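Local coordinates for hypothetical protein PA4535 (Pseudomonas aeruginosa, PDB 1Y0K), which is of unknown function but belongs to a family of putative endonucleases related to the PD-(D/E)XK nucleases, at residues A119-L122 with R123-H127; H127-S130 with E131-I134; P160-E163 with Y164-G168; V33-R36 with F37-L41. All coordinates share one frame; numbering follows the deposited sequence. Where two conformers were deposited one is given.

Following the chain, contact 4 comes first, on the last turns of helix 26-40. Contact 1 forms the start of helix 119-132, and contact 2 forms its end. Contact 3 is the short helix 162-166 with its flanks. Each contact closes a helical turn or cap, not a long loop. Contacts 1 and 2 meet end to end at His127, the others follow in series, and none nests in or crosses another. Contacts 1 and 3 touch through the salt bridge between Arg123 and Glu163, which ties their helices together. Helix 26-40 and helix 119-132 pack on the mixed sheet from opposite faces. The centres of contacts 1 and 4 are about 23 Å apart.

Contact 1: residues A119-L122 with R123-H127; sequences APTL and RKKAH
Arg123 reaches back along the preceding turn and lays its guanidinium on Ala119. The methyl CB of Ala119 sits over the centre of one face, 3.5 Å from Arg123 CZ. CG of Arg123 is anti to the carbonyl carbon (chi1 -69°), and the chain then runs extended to NE. This route carries the aliphatic part past Ala119 O, which is 3.2 Å from Arg123 CG. The charged end is held elsewhere: NE makes a salt bridge with Glu163, which holds the polar end while the methyl backs one face.

The backbone of this first part of helix 119-132 is regular. Arg123 N donates to Ala119 O at 2.8 Å, and Lys125 N to Thr121 O at 2.9 Å. The helix lies on one face of the mixed sheet. Leu122 is buried and packs against this sheet; its side chain meets Phe70 and Leu141, and also Tyr164 of helix 162-166. Its carbonyl still serves the helix, with Leu122 O 2.9 Å from Ala126 N.

Thr121 and Lys125 run side by side and point the same way. Their touch is loose, with Thr121 CG2 4.2 Å from Lys125 CE. Lys125 bends at its last torsion (chi4 -65°), and its NZ forms a salt bridge with Glu68.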
ATOM      1  N   ALA A 119      10.320   4.428  -3.112  1.00 15.34           N
ATOM      2  CA  ALA A 119      11.108   5.644  -2.868  1.00 15.93           C
ATOM      3  C   ALA A 119      10.903   6.755  -3.908  1.00 16.94           C
ATOM      4  O   ALA A 119      10.705   7.913  -3.530  1.00 17.15           O
ATOM      5  CB  ALA A 119      12.588   5.307  -2.696  1.00 16.34           C
ATOM      6  N   PRO A 120      10.957   6.425  -5.214  1.00 17.62           N
ATOM      7  CA  PRO A 120      10.814   7.504  -6.201  1.00 18.25           C
ATOM      8  C   PRO A 120       9.550   8.347  -6.003  1.00 18.61           C
ATOM      9  O   PRO A 120       9.622   9.582  -5.975  1.00 17.93           O
ATOM     10  CB  PRO A 120      10.801   6.747  -7.531  1.00 18.67           C
ATOM     11  CG  PRO A 120      11.684   5.546  -7.240  1.00 19.18           C
ATOM     12  CD  PRO A 120      11.205   5.126  -5.877  1.00 18.08           C
ATOM     13  N   THR A 121       8.407   7.688  -5.831  1.00 18.23           N
ATOM     14  CA  THR A 121       7.145   8.401  -5.659  1.00 18.24           C
ATOM     15  C   THR A 121       7.094   9.128  -4.316  1.00 17.58           C
ATOM     16  O   THR A 121       6.671  10.284  -4.250  1.00 16.57           O
ATOM     17  CB  THR A 121       5.947   7.438  -5.844  1.00 18.49           C
ATOM     18  OG1 THR A 121       5.939   6.992  -7.204  1.00 20.63           O
ATOM     19  CG2 THR A 121       4.630   8.143  -5.573  1.00 19.08           C
ATOM     20  N   LEU A 122       7.529   8.458  -3.251  1.00 16.23           N
ATOM     21  CA  LEU A 122       7.536   9.100  -1.932  1.00 16.41           C
ATOM     22  C   LEU A 122       8.420  10.352  -1.888  1.00 16.55           C
ATOM     23  O   LEU A 122       8.040  11.345  -1.268  1.00 16.82           O
ATOM     24  CB  LEU A 122       7.891   8.118  -0.823  1.00 16.45           C
ATOM     25  CG  LEU A 122       6.758   7.122  -0.497  1.00 15.71           C
ATOM     26  CD1 LEU A 122       7.222   6.133   0.542  1.00 17.05           C
ATOM     27  CD2 LEU A 122       5.485   7.841   0.012  1.00 18.31           C
ATOM     28  N   ARG A 123       9.572  10.307  -2.565  1.00 16.25           N
ATOM     29  CA  ARG A 123      10.458  11.484  -2.665  1.00 16.96           C
ATOM     30  C   ARG A 123       9.772  12.656  -3.377  1.00 17.43           C
ATOM     31  O   ARG A 123       9.870  13.801  -2.924  1.00 18.37           O
ATOM     32  CB  ARG A 123      11.765  11.128  -3.383  1.00 16.49           C
ATOM     33  CG  ARG A 123      12.656  10.197  -2.565  1.00 16.82           C
ATOM     34  CD  ARG A 123      13.829   9.656  -3.377  1.00 15.47           C
ATOM     35  NE  ARG A 123      14.551   8.619  -2.638  1.00 16.30           N
ATOM     36  CZ  ARG A 123      15.172   7.586  -3.201  1.00 16.71           C
ATOM     37  NH1 ARG A 123      15.172   7.432  -4.520  1.00 16.89           N
ATOM     38  NH2 ARG A 123      15.783   6.692  -2.438  1.00 17.77           N
ATOM     39  N   LYS A 124       9.085  12.358  -4.479  1.00 18.02           N
ATOM     40  CA  LYS A 124       8.376  13.376  -5.258  1.00 19.42           C
ATOM     41  C   LYS A 124       7.251  13.996  -4.439  1.00 18.44           C
ATOM     42  O   LYS A 124       7.089  15.227  -4.411  1.00 17.90           O
ATOM     43  CB  LYS A 124       7.805  12.790  -6.550  1.00 19.59           C
ATOM     44  CG  LYS A 124       8.832  12.413  -7.614  1.00 21.79           C
ATOM     45  CD  LYS A 124       8.117  11.868  -8.860  1.00 22.74           C
ATOM     46  CE  LYS A 124       9.093  11.528  -9.991  1.00 27.51           C
ATOM     47  NZ  LYS A 124       9.601  12.745 -10.700  1.00 30.41           N
ATOM     48  N   LYS A 125       6.471  13.147  -3.765  1.00 17.58           N
ATOM     49  CA  LYS A 125       5.400  13.651  -2.881  1.00 16.97           C
ATOM     50  C   LYS A 125       5.938  14.511  -1.746  1.00 17.09           C
ATOM     51  O   LYS A 125       5.441  15.618  -1.509  1.00 16.57           O
ATOM     52  CB  LYS A 125       4.595  12.503  -2.275  1.00 16.63           C
ATOM     53  CG  LYS A 125       3.679  11.783  -3.222  1.00 17.78           C
ATOM     54  CD  LYS A 125       2.783  10.844  -2.406  1.00 18.27           C
ATOM     55  CE  LYS A 125       1.766  10.119  -3.266  1.00 20.28           C
ATOM     56  NZ  LYS A 125       0.777  11.044  -3.889  1.00 20.21           N
ATOM     57  N   ALA A 126       6.943  14.002  -1.030  1.00 16.87           N
ATOM     58  CA  ALA A 126       7.543  14.749   0.060  1.00 17.33           C
ATOM     59  C   ALA A 126       7.984  16.138  -0.427  1.00 17.83           C
ATOM     60  O   ALA A 126       7.702  17.147   0.224  1.00 17.64           O
ATOM     61  CB  ALA A 126       8.706  13.987   0.656  1.00 17.14           C
ATOM     62  N   HIS A 127       8.637  16.185  -1.586  1.00 18.60           N
ATOM     63  CA  HIS A 127       9.056  17.469  -2.184  1.00 19.68           C
ATOM     64  C   HIS A 127       7.875  18.380  -2.508  1.00 19.83           C
ATOM     65  O   HIS A 127       7.847  19.533  -2.065  1.00 19.90           O
ATOM     66  CB  HIS A 127       9.885  17.256  -3.456  1.00 20.14           C
ATOM     67  CG  HIS A 127      10.225  18.536  -4.161  1.00 21.99           C
ATOM     68  ND1 HIS A 127      11.091  19.464  -3.627  1.00 25.00           N
ATOM     69  CD2 HIS A 127       9.784  19.059  -5.330  1.00 23.83           C
ATOM     70  CE1 HIS A 127      11.191  20.495  -4.449  1.00 24.11           C
ATOM     71  NE2 HIS A 127      10.404  20.276  -5.488  1.00 24.67           N
TER

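Contact 2: residues H127-S130 with E131-I134; sequences HNYS and ERGI
Tyr129 and Ile134 form the tight side of this helix end. Ile134 CD1 lies obliquely against the phenol ring, 3.6 Å from Tyr129 CD1, while Ile134 CB is 3.8 Å from Tyr129 CB. Arg132 joins them. Its guanidinium stands nearly upright to the ring, with the two planes 79° apart, and NH1 comes to the ring edge, 3.8 Å from Tyr129 CE1. Ile134 CD1 also sits over the centre of one guanidinium face, so the methyl fills the corner where the guanidinium meets the ring. The bend at chi3 (61°) brings the arginine end round to this place. Its NH2 then bonds to Gln56 O in a neighbouring loop, and Pro57 packs on both Tyr129 and Ile134.

The backbone here is a Schellman motif. Gly133 takes a positive phi, and two bonds reach back into the last turn. Ile134 N donates to Tyr129 O at 2.9 Å, and Gly133 N to Ser130 O at 3.2 Å. The apolar pair Tyr129 and Ile134 spans the same two positions as the Ile134 N to Tyr129 O bond, the 6→1 bond of the motif. Arg132 N makes weak bonds to Asn128 O and Tyr129 O.

The other side is exposed and looser. Glu131 passes CG over one face of the His127 ring, toward its rim, in a CH-pi contact 3.9 Å from the ring centroid. Beyond CG the glutamate bends, and the carboxylate meets the ring only lightly, with Glu131 OE2 3.9 Å from His127 CE1.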
ATOM      1  N   HIS A 127       8.637  16.185  -1.586  1.00 18.60           N
ATOM      2  CA  HIS A 127       9.056  17.469  -2.184  1.00 19.68           C
ATOM      3  C   HIS A 127       7.875  18.380  -2.508  1.00 19.83           C
ATOM      4  O   HIS A 127       7.847  19.533  -2.065  1.00 19.90           O
ATOM      5  CB  HIS A 127       9.885  17.256  -3.456  1.00 20.14           C
ATOM      6  CG  HIS A 127      10.225  18.536  -4.161  1.00 21.99           C
ATOM      7  ND1 HIS A 127      11.091  19.464  -3.627  1.00 25.00           N
ATOM      8  CD2 HIS A 127       9.784  19.059  -5.330  1.00 23.83           C
ATOM      9  CE1 HIS A 127      11.191  20.495  -4.449  1.00 24.11           C
ATOM     10  NE2 HIS A 127      10.404  20.276  -5.488  1.00 24.67           N
ATOM     11  N   ASN A 128       6.925  17.860  -3.286  1.00 19.69           N
ATOM     12  CA  ASN A 128       5.753  18.629  -3.709  0.50 19.89           C
ATOM     13  C   ASN A 128       5.005  19.195  -2.509  1.00 19.98           C
ATOM     14  O   ASN A 128       4.627  20.367  -2.497  1.00 19.62           O
ATOM     15  CB  ASN A 128       4.812  17.782  -4.578  0.50 19.84           C
ATOM     16  CG  ASN A 128       5.368  17.507  -5.981  0.50 20.25           C
ATOM     17  OD1 ASN A 128       6.312  18.155  -6.436  0.50 20.96           O
ATOM     18  ND2 ASN A 128       4.759  16.551  -6.672  0.50 20.81           N
ATOM     19  N   TYR A 129       4.806  18.361  -1.494  1.00 19.97           N
ATOM     20  CA  TYR A 129       4.097  18.784  -0.288  1.00 20.54           C
ATOM     21  C   TYR A 129       4.887  19.789   0.559  1.00 21.31           C
ATOM     22  O   TYR A 129       4.302  20.711   1.134  1.00 21.45           O
ATOM     23  CB  TYR A 129       3.649  17.556   0.527  1.00 20.90           C
ATOM     24  CG  TYR A 129       2.656  16.686  -0.225  1.00 20.85           C
ATOM     25  CD1 TYR A 129       1.999  17.167  -1.354  1.00 21.22           C
ATOM     26  CD2 TYR A 129       2.351  15.390   0.207  1.00 22.49           C
ATOM     27  CE1 TYR A 129       1.091  16.401  -2.054  1.00 22.40           C
ATOM     28  CE2 TYR A 129       1.426  14.600  -0.500  1.00 21.93           C
ATOM     29  CZ  TYR A 129       0.798  15.127  -1.621  1.00 22.42           C
ATOM     30  OH  TYR A 129      -0.124  14.415  -2.346  1.00 23.87           O
ATOM     31  N   SER A 130       6.209  19.618   0.632  1.00 21.43           N
ATOM     32  CA  SER A 130       7.072  20.591   1.315  1.00 22.04           C
ATOM     33  C   SER A 130       6.988  21.959   0.649  1.00 21.98           C
ATOM     34  O   SER A 130       6.888  22.989   1.334  1.00 22.15           O
ATOM     35  CB  SER A 130       8.526  20.103   1.351  1.00 22.12           C
ATOM     36  OG  SER A 130       8.670  19.059   2.304  1.00 24.24           O
ATOM     37  N   GLU A 131       6.997  21.962  -0.683  1.00 22.36           N
ATOM     38  CA  GLU A 131       6.903  23.207  -1.454  1.00 22.96           C
ATOM     39  C   GLU A 131       5.576  23.931  -1.254  1.00 22.87           C
ATOM     40  O   GLU A 131       5.528  25.167  -1.324  1.00 22.31           O
ATOM     41  CB  GLU A 131       7.150  22.951  -2.939  1.00 23.64           C
ATOM     42  CG  GLU A 131       8.621  22.701  -3.275  1.00 25.40           C
ATOM     43  CD  GLU A 131       9.527  23.882  -2.889  1.00 29.50           C
ATOM     44  OE1 GLU A 131       9.227  25.035  -3.277  1.00 32.08           O
ATOM     45  OE2 GLU A 131      10.527  23.657  -2.184  1.00 31.11           O
ATOM     46  N   ARG A 132       4.513  23.172  -0.991  1.00 21.45           N
ATOM     47  CA  ARG A 132       3.179  23.746  -0.792  1.00 21.12           C
ATOM     48  C   ARG A 132       2.858  24.055   0.680  1.00 21.06           C
ATOM     49  O   ARG A 132       1.827  24.658   0.983  1.00 20.80           O
ATOM     50  CB  ARG A 132       2.112  22.825  -1.382  1.00 20.97           C
ATOM     51  CG  ARG A 132       2.098  22.775  -2.910  1.00 21.96           C
ATOM     52  CD  ARG A 132       1.347  21.560  -3.420  1.00 24.07           C
ATOM     53  NE  ARG A 132      -0.051  21.546  -3.000  1.00 24.83           N
ATOM     54  CZ  ARG A 132      -0.878  20.517  -3.156  1.00 26.59           C
ATOM     55  NH1 ARG A 132      -0.456  19.390  -3.723  1.00 27.59           N
ATOM     56  NH2 ARG A 132      -2.130  20.604  -2.728  1.00 27.31           N
ATOM     57  N   GLY A 133       3.735  23.644   1.590  1.00 20.52           N
ATOM     58  CA  GLY A 133       3.509  23.865   3.016  1.00 20.98           C
ATOM     59  C   GLY A 133       2.458  22.926   3.584  1.00 20.37           C
ATOM     60  O   GLY A 133       1.746  23.265   4.533  1.00 20.79           O
ATOM     61  N   ILE A 134       2.348  21.742   2.986  1.00 19.74           N
ATOM     62  CA  ILE A 134       1.429  20.702   3.471  1.00 19.45           C
ATOM     63  C   ILE A 134       2.028  19.979   4.677  1.00 19.11           C
ATOM     64  O   ILE A 134       3.242  19.719   4.710  1.00 19.44           O
ATOM     65  CB  ILE A 134       1.066  19.708   2.328  1.00 19.02           C
ATOM     66  CG1 ILE A 134       0.026  20.345   1.410  1.00 20.55           C
ATOM     67  CG2 ILE A 134       0.527  18.355   2.888  1.00 19.06           C
ATOM     68  CD1 ILE A 134       0.086  19.904   0.000  1.00 22.77           C
TER

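Contact 3: residues P160-E163 with Y164-G168; sequences PPTE and YLRQG
Glu163 OE2 is gripped from two quarters: it accepts a hydrogen bond from a water at 2.6 Å and a salt bridge from Arg123 on helix 119-132. The same water accepts from Gln167 NE2 at 3.2 Å, so it bridges the two side chains. Their flat ends are 74° apart and do not bond directly. The glutamate chain is extended, with CG anti to the backbone N (chi1 -172°), and this carries the carboxylate out to the water. A second bond, Trp169 NE1 to Gln167 OE1, holds the other end of the amide.

Pro161 is the N-cap of the short helix 162-166 and the centre of an inverse gamma turn. Its carbonyl starts the helix: Leu165 N donates to Pro161 O at 2.9 Å, and Tyr164 N adds a weak bond. The proline ring packs loosely on both residues, with Pro161 CB 4.1 Å from Tyr164 CD2. Phe184 of the mixed sheet lies against all three, and the OH of the buried Tyr164 bonds to Gln115 O.

On the exposed side Arg166 runs alongside Thr162. Its bent chain puts one guanidinium face over Thr162 O, and NH1 is 3.9 Å from Thr162 CB.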
ATOM      1  N   PRO A 160      14.116  -1.282   8.876  1.00 20.96           N
ATOM      2  CA  PRO A 160      13.500  -0.022   9.292  1.00 21.18           C
ATOM      3  C   PRO A 160      13.347   0.929   8.105  1.00 20.73           C
ATOM      4  O   PRO A 160      14.286   1.082   7.329  1.00 20.97           O
ATOM      5  CB  PRO A 160      14.513   0.550  10.294  1.00 21.16           C
ATOM      6  CG  PRO A 160      15.179  -0.651  10.873  1.00 22.21           C
ATOM      7  CD  PRO A 160      15.257  -1.648   9.737  1.00 21.36           C
ATOM      8  N   PRO A 161      12.153   1.533   7.945  1.00 20.18           N
ATOM      9  CA  PRO A 161      11.887   2.457   6.849  1.00 20.27           C
ATOM     10  C   PRO A 161      12.381   3.876   7.141  1.00 20.51           C
ATOM     11  O   PRO A 161      11.589   4.826   7.158  1.00 20.02           O
ATOM     12  CB  PRO A 161      10.358   2.424   6.738  1.00 20.10           C
ATOM     13  CG  PRO A 161       9.901   2.194   8.124  1.00 19.72           C
ATOM     14  CD  PRO A 161      10.960   1.329   8.786  1.00 20.53           C
ATOM     15  N   THR A 162      13.690   4.014   7.326  1.00 20.78           N
ATOM     16  CA  THR A 162      14.274   5.271   7.829  1.00 20.87           C
ATOM     17  C   THR A 162      14.073   6.475   6.900  1.00 20.01           C
ATOM     18  O   THR A 162      13.768   7.576   7.361  1.00 19.42           O
ATOM     19  CB  THR A 162      15.770   5.113   8.163  1.00 21.62           C
ATOM     20  OG1 THR A 162      16.483   4.750   6.980  1.00 24.02           O
ATOM     21  CG2 THR A 162      15.982   4.025   9.230  1.00 22.92           C
ATOM     22  N   GLU A 163      14.241   6.270   5.594  1.00 18.97           N
ATOM     23  CA  GLU A 163      14.081   7.376   4.659  1.00 18.74           C
ATOM     24  C   GLU A 163      12.646   7.880   4.707  1.00 18.08           C
ATOM     25  O   GLU A 163      12.397   9.079   4.636  1.00 18.03           O
ATOM     26  CB  GLU A 163      14.458   6.985   3.229  1.00 19.21           C
ATOM     27  CG  GLU A 163      14.488   8.197   2.291  1.00 18.49           C
ATOM     28  CD  GLU A 163      14.725   7.872   0.825  1.00 19.25           C
ATOM     29  OE1 GLU A 163      15.232   6.781   0.496  1.00 21.19           O
ATOM     30  OE2 GLU A 163      14.402   8.737  -0.009  1.00 19.07           O
ATOM     31  N   TYR A 164      11.701   6.955   4.837  1.00 17.32           N
ATOM     32  CA  TYR A 164      10.294   7.330   4.773  1.00 16.75           C
ATOM     33  C   TYR A 164       9.836   7.954   6.091  1.00 16.18           C
ATOM     34  O   TYR A 164       9.038   8.893   6.094  1.00 15.90           O
ATOM     35  CB  TYR A 164       9.424   6.129   4.373  1.00 17.20           C
ATOM     36  CG  TYR A 164       9.909   5.407   3.122  1.00 16.63           C
ATOM     37  CD1 TYR A 164      10.552   6.100   2.072  1.00 17.20           C
ATOM     38  CD2 TYR A 164       9.748   4.039   2.990  1.00 16.14           C
ATOM     39  CE1 TYR A 164      11.002   5.429   0.931  1.00 18.11           C
ATOM     40  CE2 TYR A 164      10.192   3.360   1.851  1.00 17.48           C
ATOM     41  CZ  TYR A 164      10.822   4.056   0.836  1.00 17.95           C
ATOM     42  OH  TYR A 164      11.256   3.363  -0.269  1.00 18.08           O
ATOM     43  N   LEU A 165      10.358   7.439   7.197  1.00 16.26           N
ATOM     44  CA  LEU A 165      10.174   8.082   8.509  1.00 16.82           C
ATOM     45  C   LEU A 165      10.644   9.538   8.465  1.00 17.27           C
ATOM     46  O   LEU A 165       9.929  10.442   8.904  1.00 17.00           O
ATOM     47  CB  LEU A 165      10.920   7.325   9.602  1.00 17.29           C
ATOM     48  CG  LEU A 165      10.293   6.032  10.136  1.00 18.60           C
ATOM     49  CD1 LEU A 165      11.335   5.196  10.869  1.00 20.21           C
ATOM     50  CD2 LEU A 165       9.118   6.361  11.054  1.00 20.67           C
ATOM     51  N   ARG A 166      11.833   9.761   7.909  1.00 17.75           N
ATOM     52  CA  ARG A 166      12.397  11.112   7.804  1.00 18.75           C
ATOM     53  C   ARG A 166      11.570  12.081   6.935  1.00 18.24           C
ATOM     54  O   ARG A 166      11.661  13.296   7.100  1.00 18.66           O
ATOM     55  CB  ARG A 166      13.869  11.064   7.354  1.00 19.46           C
ATOM     56  CG  ARG A 166      14.813  10.568   8.458  1.00 23.40           C
ATOM     57  CD  ARG A 166      16.263  10.976   8.213  1.00 29.91           C
ATOM     58  NE  ARG A 166      16.861  10.236   7.105  1.00 34.51           N
ATOM     59  CZ  ARG A 166      17.499   9.073   7.228  1.00 37.44           C
ATOM     60  NH1 ARG A 166      17.639   8.498   8.421  1.00 38.19           N
ATOM     61  NH2 ARG A 166      17.997   8.480   6.151  1.00 39.28           N
ATOM     62  N   GLN A 167      10.753  11.550   6.027  1.00 17.83           N
ATOM     63  CA  GLN A 167       9.896  12.388   5.163  1.00 17.46           C
ATOM     64  C   GLN A 167       8.707  13.012   5.907  1.00 17.36           C
ATOM     65  O   GLN A 167       8.059  13.945   5.395  1.00 17.97           O
ATOM     66  CB  GLN A 167       9.428  11.599   3.929  1.00 17.11           C
ATOM     67  CG  GLN A 167      10.549  11.304   2.919  1.00 16.93           C
ATOM     68  CD  GLN A 167      10.170  10.256   1.883  1.00 17.57           C
ATOM     69  OE1 GLN A 167       9.180   9.525   2.044  1.00 17.55           O
ATOM     70  NE2 GLN A 167      10.965  10.173   0.806  1.00 17.91           N
ATOM     71  N   GLY A 168       8.419  12.483   7.096  1.00 16.95           N
ATOM     72  CA  GLY A 168       7.467  13.091   8.030  1.00 16.21           C
ATOM     73  C   GLY A 168       6.025  12.617   7.995  1.00 15.98           C
ATOM     74  O   GLY A 168       5.186  13.155   8.724  1.00 16.00           O
TER
HETATM   75  O   HOH W   1      13.981  11.146   0.777  1.00 29.49           O

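Contact 4: residues V33-R36 with F37-L41; sequences VCQR and FLEAL
Four successive carbonyls, Val33 O to Arg36 O, accept the amides of Phe37 to Ala40 at 2.9 to 3.0 Å in regular alpha-helical pairing. This is the last part of helix 26-40, which packs across the mixed sheet of an alpha/beta fold. One side of the helix faces that sheet. Val33 and Cys34 lean on strands 65-73 and 140-146, and Phe37 reaches Leu142 and Val175. Phe37 has CG anti to its own backbone N (chi1 177°), which carries the ring away from the preceding turn. Its CB stays 3.5 Å from Val33 O. One face of the ring also receives Leu41 CG from the next turn, offset toward the rim. Leu38 runs beside the preceding turn, with CG 3.3 Å from Cys34 O.

The polar side holds a salt bridge three residues apart. Arg36 and Glu39 lie side by side and point the same way. The arginine chain curls at chi2 and chi3, and this brings its NE side to the carboxylate. NE and NH1 grip the carboxylate side-on, each taking one oxygen. Both oxygens lie close to the guanidinium plane, but the carboxylate is turned 51° from it, so both are met from above the carboxylate plane. Tyr45 OH makes a further bond to Glu39 OE2, while Arg36 has a cation-pi contact with Trp32. The carboxylate and guanidinium are thus each held by a second partner. Arg36 NH1 stands 2.8 Å from Glu39 OE2, and Arg36 NE 3.0 Å from Glu39 OE1.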
ATOM      1  N   VAL A  33      -8.468   0.458  -3.161  1.00 12.86           N
ATOM      2  CA  VAL A  33      -7.210   0.123  -2.469  1.00 12.36           C
ATOM      3  C   VAL A  33      -7.409   0.141  -0.946  1.00 12.42           C
ATOM      4  O   VAL A  33      -6.983  -0.780  -0.236  1.00 12.43           O
ATOM      5  CB  VAL A  33      -6.063   1.076  -2.864  1.00 11.89           C
ATOM      6  CG1 VAL A  33      -4.847   0.855  -1.973  1.00 13.11           C
ATOM      7  CG2 VAL A  33      -5.677   0.856  -4.333  1.00 12.26           C
ATOM      8  N   CYS A  34      -8.049   1.195  -0.452  1.00 12.71           N
ATOM      9  CA  CYS A  34      -8.340   1.305   0.976  1.00 12.40           C
ATOM     10  C   CYS A  34      -9.177   0.116   1.455  1.00 12.58           C
ATOM     11  O   CYS A  34      -8.888  -0.458   2.495  1.00 12.29           O
ATOM     12  CB  CYS A  34      -9.046   2.629   1.282  1.00 12.88           C
ATOM     13  SG  CYS A  34      -7.983   4.072   0.981  1.00 14.39           S
ATOM     14  N   GLN A  35     -10.211  -0.253   0.702  1.00 12.69           N
ATOM     15  CA  GLN A  35     -11.028  -1.405   1.107  1.00 13.85           C
ATOM     16  C   GLN A  35     -10.214  -2.690   1.179  1.00 13.53           C
ATOM     17  O   GLN A  35     -10.343  -3.444   2.140  1.00 13.65           O
ATOM     18  CB  GLN A  35     -12.212  -1.595   0.166  1.00 14.28           C
ATOM     19  CG  GLN A  35     -13.332  -0.602   0.394  1.00 16.48           C
ATOM     20  CD  GLN A  35     -14.556  -0.955  -0.429  1.00 18.85           C
ATOM     21  OE1 GLN A  35     -15.067  -2.076  -0.360  1.00 21.81           O
ATOM     22  NE2 GLN A  35     -15.021  -0.016  -1.212  1.00 20.49           N
ATOM     23  N   ARG A  36      -9.376  -2.937   0.171  1.00 13.36           N
ATOM     24  CA  ARG A  36      -8.531  -4.151   0.150  1.00 13.54           C
ATOM     25  C   ARG A  36      -7.599  -4.186   1.363  1.00 13.57           C
ATOM     26  O   ARG A  36      -7.391  -5.236   1.982  1.00 14.10           O
ATOM     27  CB  ARG A  36      -7.711  -4.235  -1.147  1.00 13.52           C
ATOM     28  CG  ARG A  36      -8.532  -4.344  -2.473  1.00 14.43           C
ATOM     29  CD  ARG A  36      -9.515  -5.557  -2.541  1.00 16.30           C
ATOM     30  NE  ARG A  36     -10.748  -5.443  -1.746  1.00 18.87           N
ATOM     31  CZ  ARG A  36     -11.771  -4.620  -1.998  1.00 21.88           C
ATOM     32  NH1 ARG A  36     -12.842  -4.629  -1.208  1.00 22.39           N
ATOM     33  NH2 ARG A  36     -11.736  -3.767  -3.013  1.00 22.51           N
ATOM     34  N   PHE A  37      -7.045  -3.026   1.704  1.00 13.31           N
ATOM     35  CA  PHE A  37      -6.147  -2.898   2.861  1.00 13.03           C
ATOM     36  C   PHE A  37      -6.885  -3.178   4.171  1.00 13.28           C
ATOM     37  O   PHE A  37      -6.407  -3.944   5.014  1.00 13.13           O
ATOM     38  CB  PHE A  37      -5.539  -1.484   2.845  1.00 13.27           C
ATOM     39  CG  PHE A  37      -4.653  -1.163   4.013  1.00 12.51           C
ATOM     40  CD1 PHE A  37      -3.496  -1.897   4.257  1.00 11.51           C
ATOM     41  CD2 PHE A  37      -4.943  -0.072   4.831  1.00 13.97           C
ATOM     42  CE1 PHE A  37      -2.657  -1.572   5.313  1.00 11.89           C
ATOM     43  CE2 PHE A  37      -4.115   0.261   5.901  1.00 14.79           C
ATOM     44  CZ  PHE A  37      -2.955  -0.496   6.137  1.00 14.24           C
ATOM     45  N   LEU A  38      -8.057  -2.574   4.343  1.00 13.70           N
ATOM     46  CA  LEU A  38      -8.847  -2.786   5.561  1.00 13.85           C
ATOM     47  C   LEU A  38      -9.271  -4.257   5.683  1.00 14.99           C
ATOM     48  O   LEU A  38      -9.251  -4.823   6.778  1.00 15.24           O
ATOM     49  CB  LEU A  38     -10.070  -1.850   5.593  1.00 13.72           C
ATOM     50  CG  LEU A  38      -9.749  -0.349   5.690  1.00 13.81           C
ATOM     51  CD1 LEU A  38     -11.030   0.462   5.527  1.00 17.03           C
ATOM     52  CD2 LEU A  38      -9.028   0.009   6.985  1.00 15.79           C
ATOM     53  N   GLU A  39      -9.649  -4.862   4.553  1.00 15.47           N
ATOM     54  CA  GLU A  39      -9.963  -6.294   4.516  1.00 16.84           C
ATOM     55  C   GLU A  39      -8.770  -7.158   4.921  1.00 16.74           C
ATOM     56  O   GLU A  39      -8.931  -8.119   5.666  1.00 17.15           O
ATOM     57  CB  GLU A  39     -10.507  -6.703   3.148  1.00 16.84           C
ATOM     58  CG  GLU A  39     -11.879  -6.122   2.906  1.00 19.41           C
ATOM     59  CD  GLU A  39     -12.347  -6.323   1.488  1.00 24.39           C
ATOM     60  OE1 GLU A  39     -11.594  -6.917   0.689  1.00 26.91           O
ATOM     61  OE2 GLU A  39     -13.469  -5.872   1.177  1.00 26.72           O
ATOM     62  N   ALA A  40      -7.577  -6.788   4.465  1.00 16.47           N
ATOM     63  CA  ALA A  40      -6.344  -7.476   4.862  1.00 16.84           C
ATOM     64  C   ALA A  40      -6.129  -7.441   6.370  1.00 17.20           C
ATOM     65  O   ALA A  40      -5.657  -8.416   6.955  1.00 17.57           O
ATOM     66  CB  ALA A  40      -5.145  -6.875   4.153  1.00 17.01           C
ATOM     67  N   LEU A  41      -6.483  -6.319   6.990  1.00 17.20           N
ATOM     68  CA  LEU A  41      -6.267  -6.130   8.419  1.00 17.46           C
ATOM     69  C   LEU A  41      -7.463  -6.531   9.261  1.00 17.39           C
ATOM     70  O   LEU A  41      -7.425  -6.373  10.484  1.00 17.60           O
ATOM     71  CB  LEU A  41      -5.904  -4.674   8.726  1.00 17.61           C
ATOM     72  CG  LEU A  41      -4.681  -4.102   8.009  1.00 18.45           C
ATOM     73  CD1 LEU A  41      -4.347  -2.737   8.598  1.00 19.02           C
ATOM     74  CD2 LEU A  41      -3.509  -5.036   8.142  1.00 20.88           C
TER